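Local coordinates for CBS domain-containing protein (Pyrococcus horikoshii, PDB 2YZI), which is of unknown function but carries a pair of CBS domains, and so probably senses or binds an adenosine-type ligand as a small regulatory module, at the interface of chains A and B. Numbering follows the deposited sequence. Chains: chain A/B, Hypothetical protein PH0107.

Contact 1: the interface of chains A and B. Residues chain A 60, 64-65; chain B 26, 30-31, 34, 59.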
ATOM      1  N   ILE A  60       4.951   7.643  -7.861  1.00 27.00           N
ATOM      2  CA  ILE A  60       4.316   8.897  -7.489  1.00 27.89           C
ATOM      3  C   ILE A  60       5.320   9.864  -6.883  1.00 28.62           C
ATOM      4  O   ILE A  60       5.391  11.031  -7.266  1.00 29.30           O
ATOM      5  CB  ILE A  60       3.211   8.642  -6.462  1.00 27.95           C
ATOM      6  CG1 ILE A  60       2.126   7.773  -7.086  1.00 28.41           C
ATOM      7  CG2 ILE A  60       2.648   9.955  -5.962  1.00 27.79           C
ATOM      8  CD1 ILE A  60       1.182   7.199  -6.090  1.00 29.97           C
ATOM      9  N   ILE A  64       5.477  11.820 -10.353  1.00 41.85           N
ATOM     10  CA  ILE A  64       4.335  12.712 -10.222  1.00 42.50           C
ATOM     11  C   ILE A  64       4.662  14.059  -9.564  1.00 43.90           C
ATOM     12  O   ILE A  64       4.436  15.115 -10.157  1.00 45.75           O
ATOM     13  CB  ILE A  64       3.203  12.037  -9.413  1.00 42.81           C
ATOM     14  CG1 ILE A  64       2.690  10.792 -10.150  1.00 40.88           C
ATOM     15  CG2 ILE A  64       2.071  13.033  -9.176  1.00 42.13           C
ATOM     16  CD1 ILE A  64       1.837  11.088 -11.364  1.00 37.53           C
ATOM     17  N   VAL A  65       5.186  14.022  -8.342  1.00 43.71           N
ATOM     18  CA  VAL A  65       5.499  15.253  -7.619  1.00 45.59           C
ATOM     19  C   VAL A  65       6.621  16.123  -8.182  1.00 46.64           C
ATOM     20  O   VAL A  65       6.602  17.337  -8.009  1.00 47.05           O
ATOM     21  CB  VAL A  65       5.807  14.975  -6.122  1.00 44.60           C
ATOM     22  CG1 VAL A  65       4.541  14.567  -5.395  1.00 45.92           C
ATOM     23  CG2 VAL A  65       6.843  13.896  -5.994  1.00 45.91           C
TER
ATOM     24  N   VAL B  26      -3.746  16.509  -8.981  1.00 24.02           N
ATOM     25  CA  VAL B  26      -3.167  15.210  -8.687  1.00 25.49           C
ATOM     26  C   VAL B  26      -1.749  15.360  -8.158  1.00 27.50           C
ATOM     27  O   VAL B  26      -1.346  14.644  -7.247  1.00 27.55           O
ATOM     28  CB  VAL B  26      -3.163  14.316  -9.943  1.00 25.25           C
ATOM     29  CG1 VAL B  26      -2.377  13.047  -9.681  1.00 24.81           C
ATOM     30  CG2 VAL B  26      -4.594  13.974 -10.332  1.00 24.91           C
ATOM     31  N   SER B  30      -0.641  14.228  -4.490  1.00 24.15           N
ATOM     32  CA  SER B  30       0.463  13.276  -4.380  1.00 23.89           C
ATOM     33  C   SER B  30       1.485  13.716  -3.334  1.00 24.20           C
ATOM     34  O   SER B  30       1.968  12.901  -2.550  1.00 23.11           O
ATOM     35  CB  SER B  30       1.173  13.101  -5.729  1.00 23.38           C
ATOM     36  OG  SER B  30       0.390  12.343  -6.633  1.00 24.30           O
ATOM     37  N   ARG B  31       1.808  15.005  -3.322  1.00 24.38           N
ATOM     38  CA  ARG B  31       2.777  15.526  -2.373  1.00 25.28           C
ATOM     39  C   ARG B  31       2.239  15.429  -0.957  1.00 26.02           C
ATOM     40  O   ARG B  31       2.952  15.034  -0.032  1.00 26.69           O
ATOM     41  CB  ARG B  31       3.117  16.981  -2.684  1.00 26.68           C
ATOM     42  CG  ARG B  31       4.174  17.569  -1.763  1.00 26.74           C
ATOM     43  CD  ARG B  31       4.056  19.064  -1.743  1.00 31.42           C
ATOM     44  NE  ARG B  31       2.759  19.483  -1.215  1.00 31.77           N
ATOM     45  CZ  ARG B  31       2.430  19.435   0.069  1.00 31.16           C
ATOM     46  NH1 ARG B  31       3.300  18.990   0.967  1.00 31.15           N
ATOM     47  NH2 ARG B  31       1.228  19.834   0.453  1.00 31.00           N
HETATM   48  N   MSE B  34       2.542  11.902   0.315  1.00 34.11           N
HETATM   49  CA  MSE B  34       3.897  11.513   0.676  1.00 33.14           C
HETATM   50  C   MSE B  34       4.306  12.207   1.971  1.00 31.61           C
HETATM   51  O   MSE B  34       5.043  11.641   2.769  1.00 31.77           O
HETATM   52  CB  MSE B  34       4.878  11.871  -0.447  1.00 34.61           C
HETATM   53  CG  MSE B  34       4.572  11.192  -1.777  1.00 36.64           C
HETATM   54 SE   MSE B  34       4.546   9.253  -1.616  1.00 39.84          SE
HETATM   55  CE  MSE B  34       4.361   8.744  -3.464  1.00 38.53           C
ATOM     56  N   ILE B  59      -4.181   6.795  -8.989  1.00 22.89           N
ATOM     57  CA  ILE B  59      -3.311   7.771  -9.631  1.00 24.37           C
ATOM     58  C   ILE B  59      -2.433   7.115 -10.695  1.00 25.57           C
ATOM     59  O   ILE B  59      -2.201   7.700 -11.748  1.00 25.91           O
ATOM     60  CB  ILE B  59      -2.428   8.481  -8.585  1.00 22.04           C
ATOM     61  CG1 ILE B  59      -3.302   9.416  -7.747  1.00 20.89           C
ATOM     62  CG2 ILE B  59      -1.302   9.248  -9.262  1.00 21.64           C
ATOM     63  CD1 ILE B  59      -2.637   9.947  -6.507  1.00 19.18           C
TER
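The backbone of A:Ile60 and A:Ile64, one turn apart on helix 56-64, and of A:Val65 just beyond its end presents their side chains to helix 26-35 of chain B, where B:Ser30, B:Arg31 and B:Met34 receive them. B:Ser30 is the central point of contact. Its CB lies 3.5 Å from CG2 of A:Ile60 and 3.6 Å from CG2 of A:Ile64, so the small serine rests against two branch methyls from successive turns. In both isoleucines chi1 of -63° sets CG1 beside the backbone N, leaving the CG2 methyl anti to that N and directed towards chain B. The serine hydroxyl is turned back into its own helix, where OG donates to the backbone O of B:Val26 at 2.9 Å, the donor tilted 35° from the carbonyl plane. That bond fixes the rotation of the hydroxyl, while OG also touches CG2 of A:Ile60, opposite the B:Val26 carbonyl, and CG2 of A:Ile64, at about a right angle to the bond. With an alanine here, the B:Val26 carbonyl would probably lose its hydroxyl mate, and a gap would open beside the two isoleucine methyls. Further along the helix, the selenomethionine B:Met34 bends at chi2 (-58°) and brings its terminal methyl obliquely against A:Ile60; CE is 3.3 Å from CG2, a tight fit. B:Ile59, on the neighbouring helix 56-64, adds a looser apolar flank, its CG2 4.2 Å from CD1 of A:Ile64. At the other end of the patch A:Val65 packs over the main chain of B:Arg31 rather than its guanidinium group: CG1 lies 3.6 Å from CA and 3.5 Å from the backbone N of B:Arg31.

Contact 2: the interface of chains A and B. Residues chain A 26, 30, 33, 59, 70; chain B 60, 64-65.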
ATOM      1  N   VAL A  26       8.489   4.246 -17.377  1.00 30.93           N
ATOM      2  CA  VAL A  26       7.677   4.382 -16.180  1.00 32.75           C
ATOM      3  C   VAL A  26       6.221   4.126 -16.549  1.00 33.69           C
ATOM      4  O   VAL A  26       5.500   3.459 -15.813  1.00 34.95           O
ATOM      5  CB  VAL A  26       7.826   5.799 -15.563  1.00 33.75           C
ATOM      6  CG1 VAL A  26       6.808   6.006 -14.450  1.00 33.90           C
ATOM      7  CG2 VAL A  26       9.232   5.965 -15.006  1.00 33.60           C
ATOM      8  N   SER A  30       3.948   0.897 -15.356  1.00 25.68           N
ATOM      9  CA  SER A  30       2.678   1.159 -14.709  1.00 25.62           C
ATOM     10  C   SER A  30       1.544   0.392 -15.371  1.00 26.23           C
ATOM     11  O   SER A  30       0.661  -0.134 -14.685  1.00 25.89           O
ATOM     12  CB  SER A  30       2.393   2.652 -14.721  1.00 25.13           C
ATOM     13  OG  SER A  30       3.321   3.335 -13.899  1.00 25.09           O
HETATM   14  N   MSE A  33       1.918  -3.149 -14.366  1.00 42.00           N
HETATM   15  CA  MSE A  33       1.461  -3.374 -12.999  1.00 39.39           C
HETATM   16  C   MSE A  33      -0.060  -3.500 -12.913  1.00 39.00           C
HETATM   17  O   MSE A  33      -0.569  -4.329 -12.164  1.00 36.99           O
HETATM   18  CB  MSE A  33       1.923  -2.245 -12.073  1.00 39.26           C
HETATM   19  CG  MSE A  33       3.405  -2.261 -11.726  1.00 40.76           C
HETATM   20 SE   MSE A  33       3.844  -0.825 -10.474  1.00 43.19          SE
HETATM   21  CE  MSE A  33       3.645   0.636 -11.684  1.00 40.54           C
ATOM     22  N   ILE A  59       6.685   5.519  -7.787  1.00 24.91           N
ATOM     23  CA  ILE A  59       6.449   6.199  -9.052  1.00 24.60           C
ATOM     24  C   ILE A  59       5.891   7.578  -8.790  1.00 25.39           C
ATOM     25  O   ILE A  59       6.296   8.556  -9.409  1.00 25.92           O
ATOM     26  CB  ILE A  59       5.453   5.423  -9.936  1.00 23.80           C
ATOM     27  CG1 ILE A  59       6.122   4.151 -10.455  1.00 22.13           C
ATOM     28  CG2 ILE A  59       4.952   6.309 -11.071  1.00 22.33           C
ATOM     29  CD1 ILE A  59       5.285   3.373 -11.417  1.00 23.87           C
ATOM     30  N   TYR A  70       6.299  10.894 -17.690  1.00 54.70           N
ATOM     31  CA  TYR A  70       5.933   9.516 -17.399  1.00 57.07           C
ATOM     32  C   TYR A  70       6.547   8.474 -18.333  1.00 56.65           C
ATOM     33  O   TYR A  70       6.262   7.284 -18.203  1.00 57.15           O
ATOM     34  CB  TYR A  70       4.407   9.393 -17.420  1.00 60.50           C
ATOM     35  CG  TYR A  70       3.783   9.960 -18.672  1.00 63.56           C
ATOM     36  CD1 TYR A  70       4.019   9.374 -19.915  1.00 65.12           C
ATOM     37  CD2 TYR A  70       2.986  11.102 -18.622  1.00 64.78           C
ATOM     38  CE1 TYR A  70       3.482   9.911 -21.082  1.00 66.45           C
ATOM     39  CE2 TYR A  70       2.444  11.652 -19.786  1.00 66.53           C
ATOM     40  CZ  TYR A  70       2.697  11.050 -21.012  1.00 66.84           C
ATOM     41  OH  TYR A  70       2.172  11.581 -22.170  1.00 67.22           O
TER
ATOM     42  N   ILE B  60      -1.960   5.898 -10.433  1.00 26.58           N
ATOM     43  CA  ILE B  60      -1.118   5.206 -11.405  1.00 27.32           C
ATOM     44  C   ILE B  60      -1.947   4.760 -12.614  1.00 29.88           C
ATOM     45  O   ILE B  60      -1.572   5.002 -13.758  1.00 28.66           O
ATOM     46  CB  ILE B  60      -0.418   3.959 -10.788  1.00 26.26           C
ATOM     47  CG1 ILE B  60       0.567   4.368  -9.690  1.00 22.22           C
ATOM     48  CG2 ILE B  60       0.345   3.206 -11.870  1.00 24.61           C
ATOM     49  CD1 ILE B  60       1.791   5.098 -10.206  1.00 21.18           C
ATOM     50  N   ILE B  64      -0.925   8.065 -14.829  1.00 34.20           N
ATOM     51  CA  ILE B  64       0.316   7.603 -15.447  1.00 33.09           C
ATOM     52  C   ILE B  64       0.137   6.777 -16.714  1.00 34.50           C
ATOM     53  O   ILE B  64       0.785   7.050 -17.720  1.00 34.38           O
ATOM     54  CB  ILE B  64       1.169   6.757 -14.477  1.00 33.17           C
ATOM     55  CG1 ILE B  64       1.685   7.621 -13.323  1.00 29.76           C
ATOM     56  CG2 ILE B  64       2.351   6.136 -15.238  1.00 31.25           C
ATOM     57  CD1 ILE B  64       2.724   8.634 -13.742  1.00 31.57           C
ATOM     58  N   VAL B  65      -0.720   5.763 -16.675  1.00 35.02           N
ATOM     59  CA  VAL B  65      -0.914   4.925 -17.852  1.00 37.05           C
ATOM     60  C   VAL B  65      -1.491   5.695 -19.047  1.00 39.56           C
ATOM     61  O   VAL B  65      -0.939   5.648 -20.145  1.00 39.06           O
ATOM     62  CB  VAL B  65      -1.805   3.703 -17.529  1.00 35.91           C
ATOM     63  CG1 VAL B  65      -2.145   2.946 -18.808  1.00 36.39           C
ATOM     64  CG2 VAL B  65      -1.081   2.781 -16.556  1.00 34.07           C
TER
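The end of B:Ile60 meets the branch methyl of A:Ile59, with CD1 of B:Ile60 3.5 Å from CG2 of A:Ile59 in close packing and the two side chains crossing at about a right angle. The bend of B:Ile60 at its second torsion (chi2 -69°) carries CD1 to that methyl, while its other branch, CG2, lies 3.6 Å from CB of A:Ser30. One turn on, B:Ile64 presses CG2 onto CB of A:Ser30 at 3.5 Å and sends CD1 the other way, between A:Ile59 and CB of A:Tyr70. The contact with the tyrosine is slight, and that residue is poorly ordered. B:Val65, just past the helix, lies alongside the main chain of A:Ser30, its CG2 3.7 Å from the backbone C, with little surface hidden. The selenomethionine A:Met33 grazes B:Ile60 with its terminal methyl. Behind this first layer, the hydroxyl of A:Ser30 is held by its own helix: OG donates to the backbone O of A:Val26 at 2.9 Å, with a C=O...donor angle of 149°. The bond holds the hydroxyl in place beside the isoleucine methyls, with CB facing them as well. Helices 26-36 and 56-64 of chain A together form the apolar surface that receives helix 56-64 of chain B. The patch thus joins the two copies by hydrophobic helix packing, and it may help to hold a dimer of CBS modules together.

The centres of contact 1 and contact 2 lie about 12 Å apart, and they are near-twins under the two-fold, with the chains exchanged. Helix 56-64 of each chain takes part in both: its residues 60 and 64 reach for the partner's serine in one patch, while residue 59 receives the partner in the other. The symmetry is not exact in detail, because residue 60 differs at chi2 and residue 65 at chi1 between the copies. Together the patches would form one continuous apolar helical seam, consistent with a CBS dimer, although the crystal alone does not prove that assembly.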